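Local coordinates for sensor protein (Bacillus halodurans, PDB 3O5Y), which is the GAF domain of a two-component sensor kinase that probably transfers phosphate from ATP to a protein histidine, at residues K107-L112 with V139-V144; N11-K16 with E131-H136; W63-Q68 with I97-I102. All blocks are in the same frame, centred on the assembly; numbering follows the deposited sequence.

Contact 1 (K107-L112 with V139-V144); sequences KRVGVL and VSIENV
The carboxylate of E142 meets the aliphatic stem of K107 through one oxygen, OE2, and the lysine methylenes lie beyond that oxygen instead of over the middle of either face. Both CG and CE of K107 approach it: K107 CG is 3.3 Å from E142 OE2, and K107 CE is 3.4 Å from the same atom. The two side chains run past one another in opposite senses, and the ammonium group overshoots the carboxylate. K107 NZ stays 4.8 Å from E142 OE2, too far for an ion pair, although the opposite charges may still attract weakly. The firm polar partners of the carboxylate come from the turn before the strand: OE1 is hydrogen-bonded to N106 ND2 and OE2 to S104 OG, which also bonds K107 N and so links the glutamate to the start of 107-112. E142 reaches this turn because CG stands anti to its backbone N (chi1 -169°) and the chain stays extended beyond it. With an alanine here, S104 and N106 would probably lose their carboxylate partner and the K107 stem its flanking group. The contact places the end of helix 124-142 against the beginning of strand 108-116, an inner strand of the antiparallel GAF sheet. V109 and G110 both face I102 on the adjacent strand, forming a classic beta bulge. Deeper in the contact, beside K107 and E142, V109 CG1 packs at 3.7 Å from I141 CG2. The distance from V109 CG1 to I141 CD1 is 4.0 Å, so a single valine methyl touches both branches of the isoleucine.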
loop_
_atom_site.group_PDB
_atom_site.type_symbol
_atom_site.label_atom_id
_atom_site.label_comp_id
_atom_site.label_asym_id
_atom_site.label_seq_id
_atom_site.Cartn_x
_atom_site.Cartn_y
_atom_site.Cartn_z
ATOM N N LYS A 107 4.173 -6.452 15.759
ATOM C CA LYS A 107 5.164 -5.917 14.810
ATOM C C LYS A 107 4.554 -5.211 13.598
ATOM O O LYS A 107 3.348 -5.314 13.330
ATOM C CB LYS A 107 6.075 -7.047 14.315
ATOM C CG LYS A 107 5.314 -8.078 13.464
ATOM C CD LYS A 107 6.230 -9.179 12.935
ATOM C CE LYS A 107 5.424 -10.207 12.152
ATOM N NZ LYS A 107 6.281 -10.831 11.106
ATOM N N ARG A 108 5.406 -4.489 12.876
ATOM C CA ARG A 108 5.064 -3.980 11.558
ATOM C C ARG A 108 5.125 -5.146 10.614
ATOM O O ARG A 108 6.022 -5.981 10.704
ATOM C CB ARG A 108 6.073 -2.949 11.101
ATOM C CG ARG A 108 6.235 -1.797 12.025
ATOM C CD ARG A 108 7.694 -1.528 12.171
ATOM N NE ARG A 108 7.970 -0.111 12.030
ATOM C CZ ARG A 108 9.160 0.381 11.712
ATOM N NH1 ARG A 108 9.315 1.700 11.594
ATOM N NH2 ARG A 108 10.191 -0.448 11.506
ATOM N N VAL A 109 4.175 -5.178 9.694
ATOM C CA VAL A 109 3.966 -6.312 8.817
ATOM C C VAL A 109 4.216 -5.916 7.366
ATOM O O VAL A 109 4.756 -6.697 6.584
ATOM C CB VAL A 109 2.525 -6.860 9.016
ATOM C CG1 VAL A 109 2.046 -7.665 7.819
ATOM C CG2 VAL A 109 2.461 -7.690 10.260
ATOM N N GLY A 110 3.829 -4.699 6.997
ATOM C CA GLY A 110 3.973 -4.288 5.603
ATOM C C GLY A 110 3.302 -2.972 5.317
ATOM O O GLY A 110 3.055 -2.179 6.228
ATOM N N VAL A 111 3.023 -2.728 4.043
ATOM C CA VAL A 111 2.402 -1.487 3.612
ATOM C C VAL A 111 1.367 -1.796 2.549
ATOM O O VAL A 111 1.576 -2.680 1.704
ATOM C CB VAL A 111 3.461 -0.464 3.091
ATOM C CG1 VAL A 111 2.808 0.713 2.333
ATOM C CG2 VAL A 111 4.296 0.065 4.243
ATOM N N LEU A 112 0.227 -1.100 2.623
ATOM C CA LEU A 112 -0.758 -1.110 1.536
ATOM C C LEU A 112 -0.773 0.257 0.854
ATOM O O LEU A 112 -0.933 1.293 1.512
ATOM C CB LEU A 112 -2.146 -1.469 2.056
ATOM C CG LEU A 112 -3.232 -1.736 1.010
ATOM C CD1 LEU A 112 -2.955 -3.065 0.330
ATOM C CD2 LEU A 112 -4.593 -1.797 1.653
ATOM N N VAL A 139 -3.251 -9.265 11.272
ATOM C CA VAL A 139 -3.368 -10.458 12.099
ATOM C C VAL A 139 -3.258 -11.731 11.236
ATOM O O VAL A 139 -2.491 -12.650 11.562
ATOM C CB VAL A 139 -4.681 -10.489 12.912
ATOM C CG1 VAL A 139 -4.785 -11.802 13.699
ATOM C CG2 VAL A 139 -4.788 -9.268 13.829
ATOM N N SER A 140 -4.007 -11.750 10.135
ATOM C CA SER A 140 -4.058 -12.869 9.203
ATOM C C SER A 140 -2.700 -13.171 8.588
ATOM O O SER A 140 -2.352 -14.331 8.400
ATOM C CB SER A 140 -5.067 -12.570 8.081
ATOM O OG SER A 140 -6.392 -12.438 8.595
ATOM N N ILE A 141 -1.941 -12.129 8.259
ATOM C CA ILE A 141 -0.622 -12.314 7.652
ATOM C C ILE A 141 0.351 -12.860 8.683
ATOM O O ILE A 141 1.157 -13.744 8.391
ATOM C CB ILE A 141 -0.079 -11.000 7.034
ATOM C CG1 ILE A 141 -0.873 -10.636 5.786
ATOM C CG2 ILE A 141 1.405 -11.118 6.673
ATOM C CD1 ILE A 141 -0.530 -9.279 5.216
ATOM N N GLU A 142 0.263 -12.325 9.895
ATOM C CA GLU A 142 1.149 -12.706 10.979
ATOM C C GLU A 142 0.934 -14.175 11.327
ATOM O O GLU A 142 1.890 -14.895 11.623
ATOM C CB GLU A 142 0.890 -11.818 12.202
ATOM C CG GLU A 142 1.941 -11.951 13.286
ATOM C CD GLU A 142 1.890 -10.824 14.294
ATOM O OE1 GLU A 142 1.175 -10.950 15.303
ATOM O OE2 GLU A 142 2.601 -9.821 14.085
ATOM N N ASN A 143 -0.326 -14.610 11.271
ATOM C CA ASN A 143 -0.696 -15.986 11.594
ATOM C C ASN A 143 -0.445 -17.000 10.474
ATOM O O ASN A 143 -0.791 -18.172 10.601
ATOM C CB ASN A 143 -2.143 -16.042 12.081
ATOM C CG ASN A 143 -2.262 -15.790 13.570
ATOM O OD1 ASN A 143 -1.668 -16.506 14.379
ATOM N ND2 ASN A 143 -3.033 -14.773 13.942
ATOM N N VAL A 144 0.165 -16.548 9.384
ATOM C CA VAL A 144 0.686 -17.457 8.371
ATOM C C VAL A 144 2.083 -17.929 8.784
ATOM O O VAL A 144 2.382 -19.126 8.714
ATOM C CB VAL A 144 0.687 -16.806 6.960
ATOM C CG1 VAL A 144 1.687 -17.493 6.025
ATOM C CG2 VAL A 144 -0.711 -16.844 6.369
#

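Contact 2 (N11-K16 with E131-H136); sequences NNMIDK and EQLTDH
M13, present as selenomethionine, is the first residue of 11-16 to touch the other helix, and all its close contacts there fall on one methyl group. M13 CG lies 3.6 Å from L133 CD1, and M13 SE follows at 3.8 Å from that same carbon. The touching is therefore done by the middle of the M13 chain and not by its terminal methyl. CG, anti to the backbone N (chi1 -152°), faces the leucine; the bend at chi2 (-123°) brings SE alongside the same methyl, and chi3 (-42°) directs CE elsewhere. The CA atoms of M13 and L133 are the nearest pair across the two segments, 8.5 Å apart, a spacing that these two side chains span.

One helical turn further on, K16 extends along the outer margin of the contact. Its NZ comes to 4.4 Å from L133 CD2, a loose approach of the ammonium nitrogen to a methyl, with no polar bond. L133 is thus touched through CD1 by the buried M13 and through CD2 by the exposed lysine.

No hydrogen bond crosses between 11-16 and 131-136; the evidence is for apolar packing of the N-terminal helix 6-20 against the long C-terminal helix 124-142. Beneath this helix pair lies strand 108-116 of the sheet, which both segments reach with their side chains.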
loop_
_atom_site.group_PDB
_atom_site.type_symbol
_atom_site.label_atom_id
_atom_site.label_comp_id
_atom_site.label_asym_id
_atom_site.label_seq_id
_atom_site.Cartn_x
_atom_site.Cartn_y
_atom_site.Cartn_z
ATOM N N ASN A 11 -4.870 -11.511 -2.486
ATOM C CA ASN A 11 -5.772 -11.509 -3.643
ATOM C C ASN A 11 -7.236 -11.443 -3.251
ATOM O O ASN A 11 -8.048 -10.806 -3.922
ATOM C CB ASN A 11 -5.531 -12.721 -4.529
ATOM C CG ASN A 11 -4.314 -12.560 -5.402
ATOM O OD1 ASN A 11 -3.972 -11.446 -5.814
ATOM N ND2 ASN A 11 -3.645 -13.670 -5.693
ATOM N N ASN A 12 -7.552 -12.100 -2.144
ATOM C CA ASN A 12 -8.893 -12.133 -1.630
ATOM C C ASN A 12 -9.274 -10.758 -1.130
ATOM O O ASN A 12 -10.405 -10.322 -1.290
ATOM C CB ASN A 12 -8.992 -13.149 -0.505
ATOM C CG ASN A 12 -10.262 -13.004 0.287
ATOM O OD1 ASN A 12 -11.342 -13.367 -0.191
ATOM N ND2 ASN A 12 -10.152 -12.448 1.502
HETATM N N MSE A 13 -8.310 -10.082 -0.525
HETATM C CA MSE A 13 -8.513 -8.752 -0.022
HETATM C C MSE A 13 -8.761 -7.800 -1.190
HETATM O O MSE A 13 -9.651 -6.935 -1.148
HETATM C CB MSE A 13 -7.275 -8.321 0.712
HETATM C CG MSE A 13 -7.560 -7.340 1.791
HETATM SE SE MSE A 13 -6.538 -5.716 1.505
HETATM C CE MSE A 13 -4.788 -6.413 0.947
ATOM N N ILE A 14 -7.967 -7.976 -2.234
ATOM C CA ILE A 14 -8.114 -7.180 -3.431
ATOM C C ILE A 14 -9.488 -7.402 -4.071
ATOM O O ILE A 14 -10.128 -6.429 -4.503
ATOM C CB ILE A 14 -6.934 -7.411 -4.403
ATOM C CG1 ILE A 14 -5.684 -6.736 -3.820
ATOM C CG2 ILE A 14 -7.238 -6.825 -5.764
ATOM C CD1 ILE A 14 -4.374 -7.163 -4.445
ATOM N N ASP A 15 -9.953 -8.656 -4.084
ATOM C CA ASP A 15 -11.275 -8.974 -4.620
ATOM C C ASP A 15 -12.403 -8.265 -3.878
ATOM O O ASP A 15 -13.419 -7.938 -4.470
ATOM C CB ASP A 15 -11.558 -10.484 -4.611
ATOM C CG ASP A 15 -10.679 -11.270 -5.576
ATOM O OD1 ASP A 15 -10.299 -10.731 -6.634
ATOM O OD2 ASP A 15 -10.370 -12.450 -5.261
ATOM N N LYS A 16 -12.249 -8.052 -2.579
ATOM C CA LYS A 16 -13.292 -7.367 -1.838
ATOM C C LYS A 16 -13.246 -5.875 -2.142
ATOM O O LYS A 16 -14.296 -5.233 -2.311
ATOM C CB LYS A 16 -13.154 -7.596 -0.343
ATOM C CG LYS A 16 -13.352 -9.028 0.113
ATOM C CD LYS A 16 -12.425 -9.239 1.308
ATOM C CE LYS A 16 -12.810 -10.377 2.220
ATOM N NZ LYS A 16 -12.161 -10.189 3.567
ATOM N N GLU A 131 -9.082 0.924 7.224
ATOM C CA GLU A 131 -8.235 0.779 8.411
ATOM C C GLU A 131 -8.612 -0.490 9.198
ATOM O O GLU A 131 -7.736 -1.234 9.663
ATOM C CB GLU A 131 -8.311 2.026 9.318
ATOM N N GLN A 132 -9.913 -0.728 9.317
ATOM C CA GLN A 132 -10.418 -1.880 10.027
ATOM C C GLN A 132 -10.040 -3.134 9.226
ATOM O O GLN A 132 -9.497 -4.101 9.779
ATOM C CB GLN A 132 -11.925 -1.713 10.304
ATOM C CG GLN A 132 -12.808 -2.955 10.198
ATOM C CD GLN A 132 -13.366 -3.143 8.793
ATOM O OE1 GLN A 132 -13.866 -2.196 8.182
ATOM N NE2 GLN A 132 -13.274 -4.356 8.273
ATOM N N LEU A 133 -10.249 -3.072 7.915
ATOM C CA LEU A 133 -9.931 -4.183 7.024
ATOM C C LEU A 133 -8.431 -4.523 7.037
ATOM O O LEU A 133 -8.077 -5.690 7.091
ATOM C CB LEU A 133 -10.425 -3.848 5.617
ATOM C CG LEU A 133 -10.832 -4.836 4.515
ATOM C CD1 LEU A 133 -9.661 -5.104 3.619
ATOM C CD2 LEU A 133 -11.465 -6.147 5.022
ATOM N N THR A 134 -7.560 -3.510 7.039
ATOM C CA THR A 134 -6.115 -3.742 7.053
ATOM C C THR A 134 -5.598 -4.138 8.439
ATOM O O THR A 134 -4.582 -4.832 8.548
ATOM C CB THR A 134 -5.304 -2.516 6.549
ATOM O OG1 THR A 134 -5.578 -1.398 7.385
ATOM C CG2 THR A 134 -5.663 -2.138 5.142
ATOM N N ASP A 135 -6.277 -3.700 9.498
ATOM C CA ASP A 135 -5.945 -4.194 10.836
ATOM C C ASP A 135 -6.190 -5.708 10.992
ATOM O O ASP A 135 -5.406 -6.403 11.648
ATOM C CB ASP A 135 -6.694 -3.420 11.916
ATOM C CG ASP A 135 -6.173 -2.010 12.093
ATOM O OD1 ASP A 135 -5.082 -1.667 11.555
ATOM O OD2 ASP A 135 -6.864 -1.236 12.792
ATOM N N HIS A 136 -7.271 -6.223 10.398
ATOM C CA HIS A 136 -7.498 -7.677 10.391
ATOM C C HIS A 136 -6.479 -8.360 9.484
ATOM O O HIS A 136 -6.032 -9.474 9.749
ATOM C CB HIS A 136 -8.922 -8.026 9.946
ATOM C CG HIS A 136 -9.964 -7.738 10.978
ATOM N ND1 HIS A 136 -10.102 -8.489 12.128
ATOM C CD2 HIS A 136 -10.931 -6.793 11.029
ATOM C CE1 HIS A 136 -11.101 -8.004 12.848
ATOM N NE2 HIS A 136 -11.612 -6.968 12.208
#

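Contact 3 (W63-Q68 with I97-I102); sequences WSALDQ and ILVIPI
V99 makes the first contact along 97-102, its CG1 meeting A65 CB at 3.8 Å. CG1 stands anti to the backbone N of V99 (chi1 -176°), and it is this branch that touches the alanine. I100 turns to the other side of the sheet, where it packs on L130 of helix 124-142. P101 returns to helix 61-68; the CA atoms of P101 and L66 are the nearest such pair across the two segments, 5.2 Å apart. The pyrrolidine ring settles against the backbone as well as the side chains: P101 CG is 3.6 Å from A65 O, and P101 CD is 4.1 Å from A65 CB. On the L66 side, P101 CB lies 4.0 Å from L66 CD2, the leucine and proline side chains passing in opposite directions. I102 again faces the other side, touching A138 of helix 124-142.

The short alanine side chain is consistent with the close seating of the helix, whose axis comes within 7.5 Å of the strand axis at an angle of 46°. All four touching residues are buried, and no hydrogen bond joins the two segments. Strand 96-103 thus carries helix 61-68 on one face and helix 124-142 on the other, the layered arrangement of a GAF domain; helix 61-68 covers the face on which ligand-binding relatives typically hold their pocket.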
loop_
_atom_site.group_PDB
_atom_site.type_symbol
_atom_site.label_atom_id
_atom_site.label_comp_id
_atom_site.label_asym_id
_atom_site.label_seq_id
_atom_site.Cartn_x
_atom_site.Cartn_y
_atom_site.Cartn_z
ATOM N N TRP A 63 8.092 3.977 3.966
ATOM C CA TRP A 63 8.763 3.881 5.268
ATOM C C TRP A 63 8.317 4.968 6.227
ATOM O O TRP A 63 8.295 4.768 7.445
ATOM C CB TRP A 63 10.275 3.937 5.113
ATOM C CG TRP A 63 10.861 2.613 4.868
ATOM C CD1 TRP A 63 11.311 2.136 3.690
ATOM C CD2 TRP A 63 11.018 1.561 5.819
ATOM N NE1 TRP A 63 11.788 0.856 3.837
ATOM C CE2 TRP A 63 11.616 0.473 5.139
ATOM C CE3 TRP A 63 10.738 1.436 7.192
ATOM C CZ2 TRP A 63 11.942 -0.730 5.777
ATOM C CZ3 TRP A 63 11.049 0.246 7.823
ATOM C CH2 TRP A 63 11.651 -0.827 7.111
ATOM N N SER A 64 7.942 6.117 5.680
ATOM C CA SER A 64 7.475 7.208 6.502
ATOM C C SER A 64 6.165 6.826 7.209
ATOM O O SER A 64 5.975 7.134 8.385
ATOM C CB SER A 64 7.324 8.455 5.642
ATOM O OG SER A 64 6.895 9.535 6.427
ATOM N N ALA A 65 5.283 6.126 6.495
ATOM C CA ALA A 65 4.036 5.627 7.061
ATOM C C ALA A 65 4.304 4.581 8.140
ATOM O O ALA A 65 3.680 4.598 9.193
ATOM C CB ALA A 65 3.163 5.042 5.968
ATOM N N LEU A 66 5.244 3.682 7.866
ATOM C CA LEU A 66 5.647 2.673 8.826
ATOM C C LEU A 66 6.292 3.279 10.064
ATOM O O LEU A 66 5.980 2.854 11.178
ATOM C CB LEU A 66 6.601 1.660 8.196
ATOM C CG LEU A 66 6.046 0.507 7.377
ATOM C CD1 LEU A 66 7.188 -0.235 6.738
ATOM C CD2 LEU A 66 5.213 -0.446 8.232
ATOM N N ASP A 67 7.196 4.246 9.881
ATOM C CA ASP A 67 7.886 4.859 11.024
ATOM C C ASP A 67 6.916 5.650 11.899
ATOM O O ASP A 67 6.968 5.556 13.123
ATOM C CB ASP A 67 9.064 5.754 10.587
ATOM C CG ASP A 67 10.237 4.962 9.980
ATOM O OD1 ASP A 67 10.434 3.771 10.323
ATOM O OD2 ASP A 67 10.986 5.551 9.149
ATOM N N GLN A 68 6.034 6.418 11.261
ATOM C CA GLN A 68 5.063 7.280 11.957
ATOM C C GLN A 68 3.891 6.480 12.526
ATOM O O GLN A 68 3.134 6.982 13.352
ATOM C CB GLN A 68 4.483 8.342 11.003
ATOM C CG GLN A 68 5.397 9.508 10.624
ATOM C CD GLN A 68 4.736 10.460 9.605
ATOM O OE1 GLN A 68 5.336 10.803 8.579
ATOM N NE2 GLN A 68 3.492 10.876 9.885
ATOM N N ILE A 97 -2.024 8.954 -3.962
ATOM C CA ILE A 97 -1.656 7.717 -3.290
ATOM C C ILE A 97 -2.058 7.743 -1.809
ATOM O O ILE A 97 -1.849 8.752 -1.108
ATOM C CB ILE A 97 -0.143 7.332 -3.536
ATOM C CG1 ILE A 97 0.097 5.842 -3.265
ATOM C CG2 ILE A 97 0.833 8.221 -2.755
ATOM C CD1 ILE A 97 -0.358 4.931 -4.411
ATOM N N LEU A 98 -2.689 6.656 -1.364
ATOM C CA LEU A 98 -3.007 6.442 0.044
ATOM C C LEU A 98 -2.154 5.266 0.531
ATOM O O LEU A 98 -2.160 4.200 -0.063
ATOM C CB LEU A 98 -4.490 6.124 0.217
ATOM C CG LEU A 98 -4.949 5.878 1.653
ATOM C CD1 LEU A 98 -4.803 7.173 2.461
ATOM C CD2 LEU A 98 -6.374 5.347 1.717
ATOM N N VAL A 99 -1.398 5.489 1.590
ATOM C CA VAL A 99 -0.400 4.562 2.059
ATOM C C VAL A 99 -0.805 4.154 3.482
ATOM O O VAL A 99 -0.782 4.949 4.420
ATOM C CB VAL A 99 1.026 5.218 2.022
ATOM C CG1 VAL A 99 2.083 4.213 2.414
ATOM C CG2 VAL A 99 1.337 5.784 0.635
ATOM N N ILE A 100 -1.231 2.915 3.627
ATOM C CA ILE A 100 -1.623 2.407 4.911
ATOM C C ILE A 100 -0.560 1.448 5.407
ATOM O O ILE A 100 -0.373 0.403 4.798
ATOM C CB ILE A 100 -2.960 1.626 4.801
ATOM C CG1 ILE A 100 -4.040 2.536 4.205
ATOM C CG2 ILE A 100 -3.355 1.046 6.195
ATOM C CD1 ILE A 100 -5.425 1.893 4.094
ATOM N N PRO A 101 0.127 1.796 6.508
ATOM C CA PRO A 101 1.086 0.862 7.099
ATOM C C PRO A 101 0.323 -0.293 7.745
ATOM O O PRO A 101 -0.675 -0.078 8.418
ATOM C CB PRO A 101 1.786 1.698 8.168
ATOM C CG PRO A 101 0.733 2.702 8.609
ATOM C CD PRO A 101 -0.124 2.969 7.374
ATOM N N ILE A 102 0.771 -1.518 7.515
ATOM C CA ILE A 102 0.089 -2.670 8.083
ATOM C C ILE A 102 0.847 -3.133 9.312
ATOM O O ILE A 102 1.992 -3.553 9.211
ATOM C CB ILE A 102 0.007 -3.794 7.073
ATOM C CG1 ILE A 102 -0.705 -3.292 5.817
ATOM C CG2 ILE A 102 -0.751 -4.957 7.659
ATOM C CD1 ILE A 102 -0.236 -4.025 4.593
#

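How the contacts relate
The three contacts meet around strand 108-116. Contacts 1 and 2 share helix 124-142, and their centres are 11 Å apart; L112 of contact 1 joins them, with its CD2 3.7 Å from T134 CG2 and its CD1 3.9 Å from M13 CE. Contact 3, centred 13 Å from contact 1, is tied to it by the salt bridge R108 NH1 to D67 OD1 (2.7 Å) and by a probable backbone hydrogen bond between L112 O and I100 N. Contacts 2 and 3, 16 Å between centres, meet on the face of strand 96-103 turned to helix 124-142, where I100 CG2 lies 3.5 Å from T134 OG1. Together they describe the two helical layers and the sheet between them.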